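Aspartate aminotransferase (Plasmodium falciparum, PDB 3K7Y) probably catalyses the pyridoxal phosphate-dependent transfer of an amino group from L-aspartate to 2-oxoglutarate, giving oxaloacetate and L-glutamate, as a homodimer. Local coordinates at residues A[80-85]-A[96-101]; A[107-112]-A[259-264]; A[210-215]-A[232-237]. One frame throughout, in Å; residues are numbered along the deposited sequence.

Contact 1 (A[80-85]-A[96-101]); sequences LTQNLI and KKICTI
The carboxamide of Q82 lies between two methyl groups: CG2 of T100 sits on one side of its plane, 3.2 Å from OE1, and CD1 of I98 on the other, 3.3 Å from OE1. Beyond the oxygen, the rest of the I98 side chain closes in, with CB 3.2 Å and CG2 3.3 Å from OE1 of Q82. The amide reaches between these groups because CG of Q82 stands between the backbone N and the carbonyl carbon (chi1 52°) and the chain is extended beyond it (chi2 175°), spanning the 7.8 Å between CA of Q82 and CA of T100. I98 points back at it from the opposite direction. On strand 98-104, I98 and T100 face helix 75-86, while C99 between them faces away and packs on K271 of helix 268-283. Helix 75-86 thus lies on one face of the mixed sheet of the large domain, against one of the two outermost strands within this chain; H262 of the adjacent strand 258-264 is touched by T81, Q82, I85 and T100. Between these two segments the hold is by van der Waals packing of a polar amide on aliphatic groups. Neither I98 nor T100 bonds to OE1: both meet it with aliphatic atoms, and no directed polar bond across this contact fixes the amide's rotation.

Contact 2 (A[107-112]-A[259-264]); sequences TGAIFV and GALHIV. With PLP (pyridoxal-5'-phosphate), chain B.
Atom O3P of the PLP phosphate is gripped twice by T107: the backbone N donates a nearly straight bond (2.7 Å, 170°) and OG1 a second of 2.8 Å. Both donors can reach one oxygen because OG1 lies beside the backbone N (chi1 -51°). This is the phosphate-binding helix start of the fold type I PLP enzymes, where the first turn of helix 105-118 meets the anion and its dipole would favour the negative charge. S246, S248 and R257 are among the residues that also bond to PLP, and CD1 of I110 comes within 3.7 Å of its C6.

The helix is seated on strand 258-264 of the mixed sheet through A109. Its methyl points at the strand, with CB 3.2 Å from the carbonyl O of A260 and 4.0 Å from CB of L261. The small side chain goes with a close approach, 5.3 Å between CA of A109 and CA of L261. C103 of the neighbouring strand touches both residues. F111 turns to the dimer interface, where its ring meets F285 of the second subunit edge-to-face. Past the A109 methyl, the branch point CG of L261 packs 3.8 Å from the backbone O of A109.

Contact 3 (A[210-215]-A[232-237]); sequences IIFDIA and RKFEEK. With PLP (pyridoxal-5'-phosphate), chain B.
F212 drives the edge of its ring into the face of F234 in a T-shaped stack that ties strand to helix inside a beta-alpha-beta unit, made of strand 209-214, helix 229-235 and the parallel neighbouring strand 241-246. The planes stand at 83° and the centroids are 5.2 Å apart. CZ of F212 leads, 3.7 Å above the F234 plane and over its centre, so that it is 3.8 Å from both CD1 and CE1 of F234. The F212 ring is itself flanked: CG2 of I210, two residues earlier on the same strand, lies over one face near the rim, and F241 of strand 241-246 makes a further edge-to-face pair with it. F234 also touches I200 and V203 of helix 193-206, and I239, so both rings belong to the apolar layer between the sheet and its covering helices. Just beyond F234 the helix ends: N of E236 still bonds to O of R232, but E236 itself has left helical geometry.

Strand alternation sends the next side chain the other way. D213 has CG anti to the backbone N (chi1 -162°), which carries its carboxylate to the cofactor on the far side of the sheet from F234. There OD2 comes 2.7 Å from the pyridine N1 of PLP, as does the aspartate facing the pyridine nitrogen in this family. OD1 is farther from N1, at 3.3 Å, while the methyl CB of A215 packs against the pyridine ring, 3.7 Å from its C3.

How the contacts relate
All three contacts build on one mixed sheet, with contact 3 nested in the loop that contact 2 closes. Contacts 1 and 2, centres 11 Å apart, share the antiparallel pairing of strands 98-104 and 258-264: N of C99 lies 2.9 Å from O of I263, and N of L261 3.0 Å from O of I101. Contact 1 meets contact 3, centre 12 Å away, where NE of R232 bonds to O of I85 at 3.1 Å. Contacts 2 and 3, centres 14 Å apart, converge on PLP: T107 (contact 2) bonds the phosphate, D213 (contact 3) faces the pyridine nitrogen, and CD1 of I110 lies 3.9 Å from OD2 of D213. Contact 1 stands away from this site.

Contact 1 (A[80-85]-A[96-101])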
loop_
_atom_site.group_PDB
_atom_site.type_symbol
_atom_site.label_atom_id
_atom_site.label_comp_id
_atom_site.label_asym_id
_atom_site.label_seq_id
_atom_site.Cartn_x
_atom_site.Cartn_y
_atom_site.Cartn_z
ATOM N N LEU A 80 18.046 -4.410 -10.267
ATOM C CA LEU A 80 18.546 -3.038 -10.189
ATOM C C LEU A 80 18.661 -2.576 -8.744
ATOM O O LEU A 80 19.687 -2.050 -8.331
ATOM C CB LEU A 80 17.632 -2.089 -10.955
ATOM C CG LEU A 80 17.844 -2.030 -12.458
ATOM C CD1 LEU A 80 16.613 -1.446 -13.097
ATOM C CD2 LEU A 80 19.080 -1.210 -12.807
ATOM N N THR A 81 17.593 -2.808 -7.991
ATOM C CA THR A 81 17.457 -2.406 -6.597
ATOM C C THR A 81 18.510 -3.058 -5.713
ATOM O O THR A 81 19.215 -2.376 -4.977
ATOM C CB THR A 81 16.017 -2.724 -6.107
ATOM O OG1 THR A 81 15.148 -1.652 -6.486
ATOM C CG2 THR A 81 15.950 -2.899 -4.625
ATOM N N GLN A 82 18.634 -4.376 -5.806
ATOM C CA GLN A 82 19.530 -5.085 -4.918
ATOM C C GLN A 82 21.001 -4.818 -5.227
ATOM O O GLN A 82 21.860 -5.037 -4.375
ATOM C CB GLN A 82 19.208 -6.572 -4.849
ATOM C CG GLN A 82 19.110 -7.244 -6.173
ATOM C CD GLN A 82 18.898 -8.742 -6.049
ATOM O OE1 GLN A 82 18.476 -9.238 -5.000
ATOM N NE2 GLN A 82 19.184 -9.475 -7.133
ATOM N N ASN A 83 21.293 -4.317 -6.424
ATOM C CA ASN A 83 22.637 -3.811 -6.701
ATOM C C ASN A 83 23.044 -2.808 -5.613
ATOM O O ASN A 83 24.141 -2.890 -5.051
ATOM C CB ASN A 83 22.722 -3.162 -8.092
ATOM C CG ASN A 83 24.150 -2.816 -8.493
ATOM O OD1 ASN A 83 24.763 -3.537 -9.274
ATOM N ND2 ASN A 83 24.685 -1.715 -7.953
ATOM N N LEU A 84 22.133 -1.890 -5.296
ATOM C CA LEU A 84 22.430 -0.808 -4.378
ATOM C C LEU A 84 22.851 -1.302 -3.010
ATOM O O LEU A 84 23.724 -0.703 -2.399
ATOM C CB LEU A 84 21.254 0.162 -4.273
ATOM C CG LEU A 84 20.816 0.845 -5.571
ATOM C CD1 LEU A 84 19.704 1.843 -5.300
ATOM C CD2 LEU A 84 21.990 1.532 -6.228
ATOM N N ILE A 85 22.261 -2.392 -2.527
ATOM C CA ILE A 85 22.637 -2.857 -1.200
ATOM C C ILE A 85 23.783 -3.848 -1.205
ATOM O O ILE A 85 24.635 -3.788 -0.332
ATOM C CB ILE A 85 21.453 -3.355 -0.328
ATOM C CG1 ILE A 85 20.756 -4.557 -0.960
ATOM C CG2 ILE A 85 20.477 -2.197 0.007
ATOM C CD1 ILE A 85 19.709 -4.232 -2.010
ATOM N N LYS A 96 21.070 -16.150 -7.742
ATOM C CA LYS A 96 19.633 -16.092 -7.435
ATOM C C LYS A 96 19.316 -16.535 -6.002
ATOM O O LYS A 96 18.442 -17.378 -5.784
ATOM C CB LYS A 96 18.818 -16.910 -8.455
ATOM C CG LYS A 96 18.530 -16.208 -9.786
ATOM C CD LYS A 96 19.637 -16.437 -10.817
ATOM C CE LYS A 96 19.111 -16.394 -12.261
ATOM N NZ LYS A 96 18.627 -15.043 -12.670
ATOM N N LYS A 97 20.041 -15.970 -5.038
ATOM C CA LYS A 97 19.867 -16.337 -3.637
ATOM C C LYS A 97 19.039 -15.306 -2.866
ATOM O O LYS A 97 18.582 -15.577 -1.753
ATOM C CB LYS A 97 21.218 -16.606 -2.949
ATOM C CG LYS A 97 22.003 -17.821 -3.501
ATOM C CD LYS A 97 22.563 -18.745 -2.395
ATOM C CE LYS A 97 23.340 -17.993 -1.307
ATOM N NZ LYS A 97 23.474 -18.762 -0.027
ATOM N N ILE A 98 18.827 -14.132 -3.460
ATOM C CA ILE A 98 17.996 -13.112 -2.820
ATOM C C ILE A 98 16.596 -13.082 -3.401
ATOM O O ILE A 98 16.411 -13.000 -4.619
ATOM C CB ILE A 98 18.576 -11.704 -2.944
ATOM C CG1 ILE A 98 20.002 -11.653 -2.410
ATOM C CG2 ILE A 98 17.720 -10.729 -2.174
ATOM C CD1 ILE A 98 20.873 -10.693 -3.175
ATOM N N CYS A 99 15.620 -13.154 -2.506
ATOM C CA CYS A 99 14.239 -12.936 -2.858
ATOM C C CYS A 99 13.896 -11.524 -2.461
ATOM O O CYS A 99 13.880 -11.196 -1.274
ATOM C CB CYS A 99 13.332 -13.910 -2.120
ATOM S SG CYS A 99 11.607 -13.375 -2.071
ATOM N N THR A 100 13.635 -10.688 -3.453
ATOM C CA THR A 100 13.253 -9.315 -3.186
ATOM C C THR A 100 11.882 -8.998 -3.761
ATOM O O THR A 100 11.450 -9.619 -4.733
ATOM C CB THR A 100 14.316 -8.307 -3.662
ATOM O OG1 THR A 100 13.687 -7.252 -4.403
ATOM C CG2 THR A 100 15.361 -8.986 -4.548
ATOM N N ILE A 101 11.214 -8.025 -3.143
ATOM C CA ILE A 101 9.818 -7.681 -3.428
ATOM C C ILE A 101 9.609 -6.174 -3.289
ATOM O O ILE A 101 10.245 -5.546 -2.449
ATOM C CB ILE A 101 8.904 -8.451 -2.465
ATOM C CG1 ILE A 101 8.382 -9.692 -3.167
ATOM C CG2 ILE A 101 7.739 -7.597 -1.926
ATOM C CD1 ILE A 101 8.040 -10.789 -2.231
#

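Contact 2 (A[107-112]-A[259-264])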
loop_
_atom_site.group_PDB
_atom_site.type_symbol
_atom_site.label_atom_id
_atom_site.label_comp_id
_atom_site.label_asym_id
_atom_site.label_seq_id
_atom_site.Cartn_x
_atom_site.Cartn_y
_atom_site.Cartn_z
ATOM N N THR A 107 8.412 1.527 5.445
ATOM C CA THR A 107 7.308 1.115 6.348
ATOM C C THR A 107 6.627 -0.101 5.770
ATOM O O THR A 107 6.386 -1.093 6.471
ATOM C CB THR A 107 6.213 2.224 6.468
ATOM O OG1 THR A 107 6.809 3.482 6.788
ATOM C CG2 THR A 107 5.174 1.881 7.515
ATOM N N GLY A 108 6.317 -0.006 4.479
ATOM C CA GLY A 108 5.635 -1.066 3.790
ATOM C C GLY A 108 6.449 -2.339 3.780
ATOM O O GLY A 108 5.895 -3.419 3.742
ATOM N N ALA A 109 7.767 -2.230 3.796
ATOM C CA ALA A 109 8.557 -3.440 3.761
ATOM C C ALA A 109 8.702 -3.983 5.175
ATOM O O ALA A 109 8.634 -5.194 5.396
ATOM C CB ALA A 109 9.903 -3.200 3.118
ATOM N N ILE A 110 8.869 -3.083 6.138
ATOM C CA ILE A 110 9.015 -3.507 7.520
ATOM C C ILE A 110 7.793 -4.334 7.849
ATOM O O ILE A 110 7.905 -5.516 8.191
ATOM C CB ILE A 110 9.151 -2.316 8.507
ATOM C CG1 ILE A 110 10.487 -1.595 8.305
ATOM C CG2 ILE A 110 9.031 -2.783 9.963
ATOM C CD1 ILE A 110 10.433 -0.083 8.700
ATOM N N PHE A 111 6.620 -3.739 7.697
ATOM C CA PHE A 111 5.408 -4.451 8.091
ATOM C C PHE A 111 5.167 -5.797 7.415
ATOM O O PHE A 111 4.793 -6.718 8.120
ATOM C CB PHE A 111 4.176 -3.568 8.022
ATOM C CG PHE A 111 3.290 -3.841 6.875
ATOM C CD1 PHE A 111 3.138 -2.897 5.880
ATOM C CD2 PHE A 111 2.553 -5.024 6.814
ATOM C CE1 PHE A 111 2.261 -3.124 4.819
ATOM C CE2 PHE A 111 1.686 -5.273 5.771
ATOM C CZ PHE A 111 1.536 -4.324 4.764
ATOM N N VAL A 112 5.386 -5.941 6.102
ATOM C CA VAL A 112 5.169 -7.265 5.483
ATOM C C VAL A 112 6.096 -8.283 6.114
ATOM O O VAL A 112 5.702 -9.436 6.330
ATOM C CB VAL A 112 5.356 -7.354 3.931
ATOM C CG1 VAL A 112 5.152 -8.819 3.457
ATOM C CG2 VAL A 112 4.379 -6.451 3.180
ATOM N N GLY A 259 9.667 1.497 -1.793
ATOM C CA GLY A 259 10.455 0.651 -0.891
ATOM C C GLY A 259 10.653 -0.780 -1.371
ATOM O O GLY A 259 9.927 -1.260 -2.245
ATOM N N ALA A 260 11.621 -1.478 -0.785
ATOM C CA ALA A 260 11.869 -2.868 -1.129
ATOM C C ALA A 260 12.143 -3.735 0.107
ATOM O O ALA A 260 12.477 -3.211 1.158
ATOM C CB ALA A 260 13.012 -2.947 -2.099
ATOM N N LEU A 261 11.994 -5.052 -0.037
ATOM C CA LEU A 261 12.293 -6.029 1.017
ATOM C C LEU A 261 13.227 -7.107 0.463
ATOM O O LEU A 261 12.861 -7.799 -0.481
ATOM C CB LEU A 261 11.002 -6.723 1.473
ATOM C CG LEU A 261 10.733 -7.240 2.905
ATOM C CD1 LEU A 261 9.772 -8.449 2.920
ATOM C CD2 LEU A 261 12.009 -7.563 3.696
ATOM N N HIS A 262 14.416 -7.262 1.042
ATOM C CA HIS A 262 15.333 -8.309 0.602
ATOM C C HIS A 262 15.514 -9.388 1.653
ATOM O O HIS A 262 15.837 -9.094 2.806
ATOM C CB HIS A 262 16.685 -7.717 0.232
ATOM C CG HIS A 262 16.592 -6.570 -0.726
ATOM N ND1 HIS A 262 16.397 -6.744 -2.080
ATOM C CD2 HIS A 262 16.632 -5.231 -0.519
ATOM C CE1 HIS A 262 16.330 -5.562 -2.665
ATOM N NE2 HIS A 262 16.472 -4.629 -1.741
ATOM N N ILE A 263 15.284 -10.636 1.254
ATOM C CA ILE A 263 15.519 -11.783 2.134
ATOM C C ILE A 263 16.515 -12.732 1.487
ATOM O O ILE A 263 16.331 -13.154 0.344
ATOM C CB ILE A 263 14.219 -12.546 2.498
ATOM C CG1 ILE A 263 13.260 -11.630 3.259
ATOM C CG2 ILE A 263 14.544 -13.797 3.337
ATOM C CD1 ILE A 263 11.904 -12.197 3.449
ATOM N N VAL A 264 17.568 -13.056 2.233
ATOM C CA VAL A 264 18.660 -13.878 1.725
ATOM C C VAL A 264 18.345 -15.347 2.000
ATOM O O VAL A 264 18.084 -15.727 3.143
ATOM C CB VAL A 264 20.032 -13.440 2.332
ATOM C CG1 VAL A 264 21.101 -14.501 2.124
ATOM C CG2 VAL A 264 20.495 -12.108 1.733
HETATM N N1 PLP B . 13.060 3.213 8.846
HETATM C C2 PLP B . 13.625 4.372 9.314
HETATM C C2A PLP B . 14.764 4.267 10.254
HETATM C C3 PLP B . 13.134 5.599 8.897
HETATM O O3 PLP B . 13.710 6.760 9.350
HETATM C C4 PLP B . 12.057 5.651 8.011
HETATM C C4A PLP B . 11.660 6.996 7.480
HETATM O O4A PLP B . 12.146 7.388 6.411
HETATM C C5 PLP B . 11.474 4.467 7.518
HETATM C C6 PLP B . 11.990 3.247 7.960
HETATM C C5A PLP B . 10.282 4.413 6.558
HETATM O O4P PLP B . 10.368 5.204 5.386
HETATM P P PLP B . 9.095 5.352 4.395
HETATM O O1P PLP B . 9.533 5.614 2.982
HETATM O O2P PLP B . 8.298 6.565 4.795
HETATM O O3P PLP B . 8.305 4.065 4.463
#

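Contact 3 (A[210-215]-A[232-237])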
loop_
_atom_site.group_PDB
_atom_site.type_symbol
_atom_site.label_atom_id
_atom_site.label_comp_id
_atom_site.label_asym_id
_atom_site.label_seq_id
_atom_site.Cartn_x
_atom_site.Cartn_y
_atom_site.Cartn_z
ATOM N N ILE A 210 19.317 -11.314 11.475
ATOM C CA ILE A 210 19.403 -9.858 11.400
ATOM C C ILE A 210 18.494 -9.223 10.324
ATOM O O ILE A 210 18.329 -9.743 9.215
ATOM C CB ILE A 210 20.881 -9.388 11.286
ATOM C CG1 ILE A 210 21.717 -9.906 12.473
ATOM C CG2 ILE A 210 20.973 -7.868 11.178
ATOM C CD1 ILE A 210 21.344 -9.354 13.856
ATOM N N ILE A 211 17.875 -8.106 10.688
ATOM C CA ILE A 211 17.057 -7.343 9.759
ATOM C C ILE A 211 17.674 -5.970 9.733
ATOM O O ILE A 211 17.687 -5.281 10.752
ATOM C CB ILE A 211 15.567 -7.221 10.222
ATOM C CG1 ILE A 211 14.837 -8.574 10.174
ATOM C CG2 ILE A 211 14.826 -6.164 9.386
ATOM C CD1 ILE A 211 15.091 -9.492 11.375
ATOM N N PHE A 212 18.209 -5.581 8.584
ATOM C CA PHE A 212 18.817 -4.274 8.466
ATOM C C PHE A 212 17.766 -3.266 8.031
ATOM O O PHE A 212 16.986 -3.531 7.097
ATOM C CB PHE A 212 19.961 -4.311 7.451
ATOM C CG PHE A 212 21.072 -5.241 7.817
ATOM C CD1 PHE A 212 21.046 -6.578 7.405
ATOM C CD2 PHE A 212 22.150 -4.789 8.564
ATOM C CE1 PHE A 212 22.083 -7.457 7.737
ATOM C CE2 PHE A 212 23.194 -5.659 8.908
ATOM C CZ PHE A 212 23.160 -6.999 8.490
ATOM N N ASP A 213 17.738 -2.119 8.701
ATOM C CA ASP A 213 16.884 -1.030 8.247
ATOM C C ASP A 213 17.684 0.055 7.518
ATOM O O ASP A 213 18.483 0.785 8.123
ATOM C CB ASP A 213 16.069 -0.419 9.383
ATOM C CG ASP A 213 14.870 0.399 8.876
ATOM O OD1 ASP A 213 14.716 0.591 7.631
ATOM O OD2 ASP A 213 14.068 0.847 9.729
ATOM N N ILE A 214 17.448 0.157 6.211
ATOM C CA ILE A 214 18.165 1.105 5.382
ATOM C C ILE A 214 17.209 2.132 4.771
ATOM O O ILE A 214 16.638 1.905 3.706
ATOM C CB ILE A 214 19.043 0.376 4.328
ATOM C CG1 ILE A 214 20.370 -0.025 4.949
ATOM C CG2 ILE A 214 19.360 1.271 3.152
ATOM C CD1 ILE A 214 20.378 -1.393 5.478
ATOM N N ALA A 215 17.049 3.260 5.464
ATOM C CA ALA A 215 16.252 4.370 4.964
ATOM C C ALA A 215 17.048 5.482 4.289
ATOM O O ALA A 215 16.470 6.290 3.551
ATOM C CB ALA A 215 15.434 4.934 6.057
ATOM N N ARG A 232 27.719 -5.754 3.178
ATOM C CA ARG A 232 28.608 -6.380 2.195
ATOM C C ARG A 232 29.663 -7.268 2.846
ATOM O O ARG A 232 29.969 -8.359 2.355
ATOM C CB ARG A 232 29.230 -5.332 1.274
ATOM C CG ARG A 232 28.273 -4.924 0.169
ATOM C CD ARG A 232 28.645 -3.606 -0.441
ATOM N NE ARG A 232 27.497 -2.951 -1.056
ATOM C CZ ARG A 232 27.587 -2.094 -2.067
ATOM N NH1 ARG A 232 28.769 -1.815 -2.593
ATOM N NH2 ARG A 232 26.498 -1.527 -2.572
ATOM N N LYS A 233 30.182 -6.814 3.976
ATOM C CA LYS A 233 31.078 -7.636 4.765
ATOM C C LYS A 233 30.354 -8.918 5.211
ATOM O O LYS A 233 30.858 -10.010 4.969
ATOM C CB LYS A 233 31.662 -6.839 5.932
ATOM C CG LYS A 233 33.087 -7.230 6.232
ATOM C CD LYS A 233 33.935 -6.078 6.786
ATOM C CE LYS A 233 35.301 -6.628 7.229
ATOM N NZ LYS A 233 36.242 -5.631 7.822
ATOM N N PHE A 234 29.169 -8.774 5.815
ATOM C CA PHE A 234 28.270 -9.898 6.140
ATOM C C PHE A 234 28.128 -10.908 5.002
ATOM O O PHE A 234 28.170 -12.120 5.219
ATOM C CB PHE A 234 26.868 -9.379 6.440
ATOM C CG PHE A 234 26.523 -9.324 7.893
ATOM C CD1 PHE A 234 26.788 -8.189 8.648
ATOM C CD2 PHE A 234 25.873 -10.385 8.499
ATOM C CE1 PHE A 234 26.442 -8.131 9.997
ATOM C CE2 PHE A 234 25.532 -10.328 9.846
ATOM C CZ PHE A 234 25.820 -9.200 10.591
ATOM N N GLU A 235 27.925 -10.395 3.794
ATOM C CA GLU A 235 27.759 -11.234 2.614
ATOM C C GLU A 235 28.987 -12.106 2.343
ATOM O O GLU A 235 28.865 -13.313 2.129
ATOM C CB GLU A 235 27.434 -10.378 1.397
ATOM C CG GLU A 235 27.551 -11.135 0.084
ATOM C CD GLU A 235 27.031 -10.341 -1.084
ATOM O OE1 GLU A 235 27.324 -9.123 -1.175
ATOM O OE2 GLU A 235 26.319 -10.940 -1.910
ATOM N N GLU A 236 30.168 -11.497 2.340
ATOM C CA GLU A 236 31.389 -12.280 2.289
ATOM C C GLU A 236 31.399 -13.171 3.525
ATOM O O GLU A 236 30.975 -12.743 4.595
ATOM C CB GLU A 236 32.614 -11.379 2.259
ATOM C CG GLU A 236 33.902 -12.133 1.961
ATOM C CD GLU A 236 34.961 -11.253 1.328
ATOM O OE1 GLU A 236 35.015 -10.054 1.689
ATOM O OE2 GLU A 236 35.731 -11.756 0.471
ATOM N N LYS A 237 31.878 -14.405 3.379
ATOM C CA LYS A 237 31.638 -15.456 4.379
ATOM C C LYS A 237 30.147 -15.461 4.727
ATOM O O LYS A 237 29.725 -15.012 5.790
ATOM C CB LYS A 237 32.565 -15.328 5.607
ATOM C CG LYS A 237 33.852 -16.216 5.525
ATOM C CD LYS A 237 34.996 -15.594 4.682
ATOM C CE LYS A 237 35.924 -16.651 4.049
ATOM N NZ LYS A 237 36.670 -17.501 5.021
HETATM N N1 PLP B . 13.060 3.213 8.846
HETATM C C2 PLP B . 13.625 4.372 9.314
HETATM C C2A PLP B . 14.764 4.267 10.254
HETATM C C3 PLP B . 13.134 5.599 8.897
HETATM O O3 PLP B . 13.710 6.760 9.350
HETATM C C4 PLP B . 12.057 5.651 8.011
HETATM C C4A PLP B . 11.660 6.996 7.480
HETATM O O4A PLP B . 12.146 7.388 6.411
HETATM C C5 PLP B . 11.474 4.467 7.518
HETATM C C6 PLP B . 11.990 3.247 7.960
HETATM C C5A PLP B . 10.282 4.413 6.558
HETATM O O4P PLP B . 10.368 5.204 5.386
HETATM P P PLP B . 9.095 5.352 4.395
HETATM O O1P PLP B . 9.533 5.614 2.982
HETATM O O2P PLP B . 8.298 6.565 4.795
HETATM O O3P PLP B . 8.305 4.065 4.463
#